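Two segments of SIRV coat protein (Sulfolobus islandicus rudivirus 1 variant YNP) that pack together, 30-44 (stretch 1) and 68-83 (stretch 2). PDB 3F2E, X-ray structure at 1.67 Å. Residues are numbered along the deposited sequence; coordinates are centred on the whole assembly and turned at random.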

# COMPACT_ATOMS: atom_id res chain seq x y z
N ALA A 30 8.77 -1.45 -7.97
CA ALA A 30 9.35 -1.86 -6.70
C ALA A 30 8.91 -0.98 -5.54
O ALA A 30 8.77 -1.46 -4.41
N ILE A 31 8.71 0.31 -5.82
CA ILE A 31 8.22 1.25 -4.81
C ILE A 31 6.89 0.76 -4.24
O ILE A 31 6.69 0.71 -3.02
N TYR A 32 5.99 0.38 -5.13
CA TYR A 32 4.64 0.02 -4.72
C TYR A 32 4.56 -1.39 -4.13
O TYR A 32 3.77 -1.64 -3.21
N GLN A 33 5.38 -2.31 -4.63
CA GLN A 33 5.46 -3.64 -4.05
C GLN A 33 5.99 -3.56 -2.61
O GLN A 33 5.49 -4.25 -1.73
N GLY A 34 6.98 -2.70 -2.39
CA GLY A 34 7.53 -2.51 -1.06
C GLY A 34 6.54 -1.90 -0.09
O GLY A 34 6.36 -2.38 1.04
N PHE A 35 5.88 -0.83 -0.52
CA PHE A 35 4.81 -0.20 0.25
C PHE A 35 3.73 -1.22 0.60
O PHE A 35 3.31 -1.33 1.74
N GLY A 36 3.28 -1.97 -0.41
CA GLY A 36 2.23 -2.96 -0.20
C GLY A 36 2.59 -4.02 0.83
O GLY A 36 1.76 -4.37 1.68
N LEU A 37 3.81 -4.53 0.77
CA LEU A 37 4.27 -5.53 1.73
C LEU A 37 4.26 -4.97 3.16
O LEU A 37 3.86 -5.66 4.11
N LYS A 38 4.70 -3.73 3.31
CA LYS A 38 4.69 -3.09 4.63
C LYS A 38 3.27 -2.89 5.16
O LYS A 38 3.01 -3.09 6.35
N VAL A 39 2.34 -2.51 4.29
CA VAL A 39 0.95 -2.37 4.70
C VAL A 39 0.38 -3.73 5.13
O VAL A 39 -0.28 -3.84 6.17
N ALA A 40 0.65 -4.77 4.34
CA ALA A 40 0.15 -6.11 4.67
C ALA A 40 0.69 -6.62 6.01
O ALA A 40 -0.06 -7.16 6.82
N ARG A 41 1.99 -6.43 6.24
CA ARG A 41 2.61 -6.83 7.51
C ARG A 41 2.00 -6.09 8.70
O ARG A 41 1.77 -6.68 9.76
N ALA A 42 1.77 -4.79 8.52
CA ALA A 42 1.15 -3.98 9.57
C ALA A 42 -0.27 -4.47 9.88
O ALA A 42 -0.65 -4.59 11.04
N LEU A 43 -1.05 -4.75 8.84
CA LEU A 43 -2.40 -5.26 9.02
C LEU A 43 -2.39 -6.59 9.78
O LEU A 43 -3.18 -6.81 10.72
N ASN A 44 -1.48 -7.47 9.39
CA ASN A 44 -1.37 -8.78 10.03
C ASN A 44 -1.02 -8.68 11.50
O ASN A 44 -1.57 -9.40 12.34
N ASN A 68 8.88 9.93 -4.34
CA ASN A 68 7.91 10.57 -5.21
C ASN A 68 6.79 9.61 -5.61
O ASN A 68 6.33 9.61 -6.75
N ALA A 69 6.36 8.77 -4.67
CA ALA A 69 5.25 7.86 -4.94
C ALA A 69 3.97 8.64 -5.28
O ALA A 69 3.74 9.73 -4.76
N ASN A 70 3.17 8.07 -6.17
CA ASN A 70 1.90 8.68 -6.57
C ASN A 70 0.84 8.41 -5.49
O ASN A 70 0.52 7.25 -5.22
N PRO A 71 0.30 9.47 -4.87
CA PRO A 71 -0.65 9.28 -3.75
C PRO A 71 -1.90 8.50 -4.15
O PRO A 71 -2.43 7.72 -3.34
N THR A 72 -2.38 8.71 -5.37
CA THR A 72 -3.57 8.01 -5.84
C THR A 72 -3.30 6.50 -5.92
O THR A 72 -4.15 5.69 -5.53
N VAL A 73 -2.12 6.14 -6.40
CA VAL A 73 -1.73 4.74 -6.48
C VAL A 73 -1.55 4.13 -5.08
O VAL A 73 -1.94 2.99 -4.85
N LEU A 74 -0.95 4.88 -4.15
CA LEU A 74 -0.81 4.37 -2.78
C LEU A 74 -2.17 4.10 -2.14
O LEU A 74 -2.34 3.09 -1.46
N ASP A 75 -3.14 4.99 -2.36
CA ASP A 75 -4.51 4.76 -1.88
C ASP A 75 -5.10 3.48 -2.49
O ASP A 75 -5.71 2.67 -1.79
N ALA A 76 -4.91 3.30 -3.79
CA ALA A 76 -5.43 2.12 -4.48
C ALA A 76 -4.82 0.82 -3.96
O ALA A 76 -5.51 -0.19 -3.81
N VAL A 77 -3.51 0.84 -3.70
CA VAL A 77 -2.82 -0.31 -3.12
C VAL A 77 -3.32 -0.60 -1.70
O VAL A 77 -3.57 -1.75 -1.34
N THR A 78 -3.49 0.46 -0.91
CA THR A 78 -4.03 0.30 0.44
C THR A 78 -5.42 -0.34 0.38
O THR A 78 -5.75 -1.24 1.16
N ASP A 79 -6.22 0.11 -0.58
CA ASP A 79 -7.58 -0.39 -0.73
C ASP A 79 -7.64 -1.88 -1.07
O ASP A 79 -8.45 -2.63 -0.51
N ILE A 80 -6.79 -2.33 -1.99
CA ILE A 80 -6.87 -3.72 -2.44
C ILE A 80 -6.35 -4.67 -1.36
O ILE A 80 -6.78 -5.82 -1.27
N ILE A 81 -5.45 -4.18 -0.52
CA ILE A 81 -4.90 -4.99 0.56
C ILE A 81 -5.78 -5.03 1.82
O ILE A 81 -5.98 -6.10 2.41
N THR A 82 -6.33 -3.88 2.22
CA THR A 82 -7.08 -3.77 3.47
C THR A 82 -8.60 -3.68 3.33
O THR A 82 -9.33 -3.94 4.29
N GLY A 83 -9.07 -3.29 2.15
CA GLY A 83 -10.49 -3.07 1.93
C GLY A 83 -10.93 -1.61 1.95
O GLY A 83 -12.08 -1.29 1.64

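Helices 30-44 and 71-82 run in roughly the same direction, 40° apart, with axes 9.9 Å apart at closest approach. Ala 69 leads into the second helix; its CB lies 4.2 Å from Ile 31 CG2. Asn 70 makes the cross-stretch hydrogen bond: its backbone N donates to Tyr 32 OH at 2.9 Å, nearly straight at 171°. Its t side chain caps the helix through OD1, which accepts weak bonds from Thr 72 N (2.9 Å) and Val 73 N (3.3 Å). Val 73 (t) points toward stretch 1 and lays CG1 over one face of the Tyr 32 ring, 3.6 Å from CE1. Tyr 32 is m and buried. Leu 74 (m, t) starts sideways, but its end comes nearer. Its CD2 sits over a face of the ring of Phe 35 (t), 3.6 Å from CG. Val 77 (t) points toward stretch 1; its CG1 is 3.9 Å from Gly 36 CA and meets the Phe 35 edge. Thr 78 (m) places OG1 3.5 Å from Phe 35 CZ, while this hydroxyl donates to Leu 74 O at 2.8 Å. Ile 81 (m, t) reaches Gly 36 O with CD1 at 3.4 Å and Ala 40 CB with CG2 at 4.1 Å. Thr 82 (p) sets CG2 3.8 Å from Val 39 CG1 and 4.3 Å from Leu 43 CD2.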

# COMPACT_ATOMS: atom_id res chain seq x y z
CB ALA A 30 10.89 -1.90 -6.79
CB ILE A 31 7.98 2.65 -5.43
CG1 ILE A 31 9.27 3.23 -6.01
CG2 ILE A 31 7.39 3.61 -4.40
CD1 ILE A 31 9.05 4.52 -6.79
CB TYR A 32 3.66 0.23 -5.89
CG TYR A 32 3.71 1.67 -6.37
CD1 TYR A 32 3.07 2.68 -5.67
CD2 TYR A 32 4.43 2.02 -7.51
CE1 TYR A 32 3.13 4.00 -6.08
CE2 TYR A 32 4.50 3.34 -7.94
CZ TYR A 32 3.84 4.33 -7.22
OH TYR A 32 3.91 5.64 -7.64
CB GLN A 33 6.33 -4.57 -4.90
CG GLN A 33 5.72 -4.94 -6.25
CD GLN A 33 4.54 -5.91 -6.15
OE1 GLN A 33 4.11 -6.28 -5.05
NE2 GLN A 33 4.02 -6.32 -7.31
CB PHE A 35 4.21 0.97 -0.54
CG PHE A 35 2.98 1.57 0.10
CD1 PHE A 35 3.10 2.52 1.11
CD2 PHE A 35 1.71 1.20 -0.33
CE1 PHE A 35 1.97 3.09 1.69
CE2 PHE A 35 0.58 1.76 0.25
CZ PHE A 35 0.70 2.71 1.26
CB LEU A 37 5.66 -6.03 1.36
CG LEU A 37 6.25 -7.08 2.32
CD1 LEU A 37 5.29 -8.24 2.52
CD2 LEU A 37 7.60 -7.57 1.82
CB LYS A 38 5.47 -1.77 4.61
CG LYS A 38 6.98 -1.95 4.41
CD LYS A 38 7.71 -0.62 4.57
CE LYS A 38 9.19 -0.78 4.26
NZ LYS A 38 9.83 -1.77 5.17
CB VAL A 39 0.08 -1.73 3.58
CG1 VAL A 39 -1.40 -1.78 3.96
CG2 VAL A 39 0.53 -0.29 3.32
CB ALA A 40 0.49 -7.09 3.54
CB ARG A 41 4.12 -6.64 7.47
CG ARG A 41 4.87 -7.80 6.86
CD ARG A 41 6.26 -7.91 7.46
NE ARG A 41 7.03 -6.71 7.19
CZ ARG A 41 7.86 -6.58 6.17
NH1 ARG A 41 8.52 -5.44 6.00
NH2 ARG A 41 8.05 -7.59 5.33
CB ALA A 42 1.12 -2.52 9.17
CB LEU A 43 -3.10 -5.44 7.67
CG LEU A 43 -4.45 -6.17 7.70
CD1 LEU A 43 -5.44 -5.48 8.62
CD2 LEU A 43 -5.00 -6.31 6.29
CB ASN A 44 -0.33 -9.65 9.32
CG ASN A 44 -0.08 -10.96 10.04
OD1 ASN A 44 0.95 -11.14 10.70
ND2 ASN A 44 -1.01 -11.90 9.90
CB ASN A 68 8.58 11.14 -6.47
CG ASN A 68 7.69 12.13 -7.21
OD1 ASN A 68 6.85 12.80 -6.61
ND2 ASN A 68 7.88 12.22 -8.52
CB ALA A 69 5.00 6.94 -3.74
CB ASN A 70 1.49 8.07 -7.92
CG ASN A 70 0.19 8.65 -8.47
OD1 ASN A 70 -0.78 8.85 -7.74
ND2 ASN A 70 0.17 8.91 -9.78
CB PRO A 71 -1.03 10.72 -3.36
CG PRO A 71 0.05 11.58 -3.93
CD PRO A 71 0.55 10.89 -5.16
CB THR A 72 -4.03 8.54 -7.21
OG1 THR A 72 -4.23 9.95 -7.12
CG2 THR A 72 -5.33 7.86 -7.64
CB VAL A 73 -0.46 4.54 -7.33
CG1 VAL A 73 -0.09 3.07 -7.42
CG2 VAL A 73 -0.68 5.13 -8.73
CB LEU A 74 -0.01 5.33 -1.90
CG LEU A 74 1.46 5.55 -2.25
CD1 LEU A 74 2.07 6.54 -1.28
CD2 LEU A 74 2.26 4.24 -2.24
CB ASP A 75 -5.42 5.94 -2.21
CG ASP A 75 -5.17 7.14 -1.32
OD1 ASP A 75 -4.40 7.03 -0.34
OD2 ASP A 75 -5.76 8.21 -1.60
CB ALA A 76 -5.22 2.26 -5.98
CB VAL A 77 -1.29 -0.09 -3.13
CG1 VAL A 77 -0.58 -1.13 -2.27
CG2 VAL A 77 -0.76 -0.11 -4.57
CB THR A 78 -4.10 1.65 1.17
OG1 THR A 78 -2.79 2.25 1.21
CG2 THR A 78 -4.62 1.47 2.60
CB ASP A 79 -8.32 0.40 -1.81
CG ASP A 79 -9.74 -0.11 -2.00
OD1 ASP A 79 -10.58 0.15 -1.11
OD2 ASP A 79 -10.00 -0.78 -3.02
CB ILE A 80 -6.17 -3.93 -3.82
CG1 ILE A 80 -6.69 -5.21 -4.49
CG2 ILE A 80 -4.66 -3.95 -3.68
CD1 ILE A 80 -6.38 -5.30 -5.98
CB ILE A 81 -3.47 -4.55 0.93
CG1 ILE A 81 -2.53 -4.76 -0.26
CG2 ILE A 81 -2.96 -5.33 2.14
CD1 ILE A 81 -1.15 -4.15 -0.08
CB THR A 82 -6.64 -2.54 4.29
OG1 THR A 82 -7.17 -1.35 3.68
CG2 THR A 82 -5.13 -2.45 4.37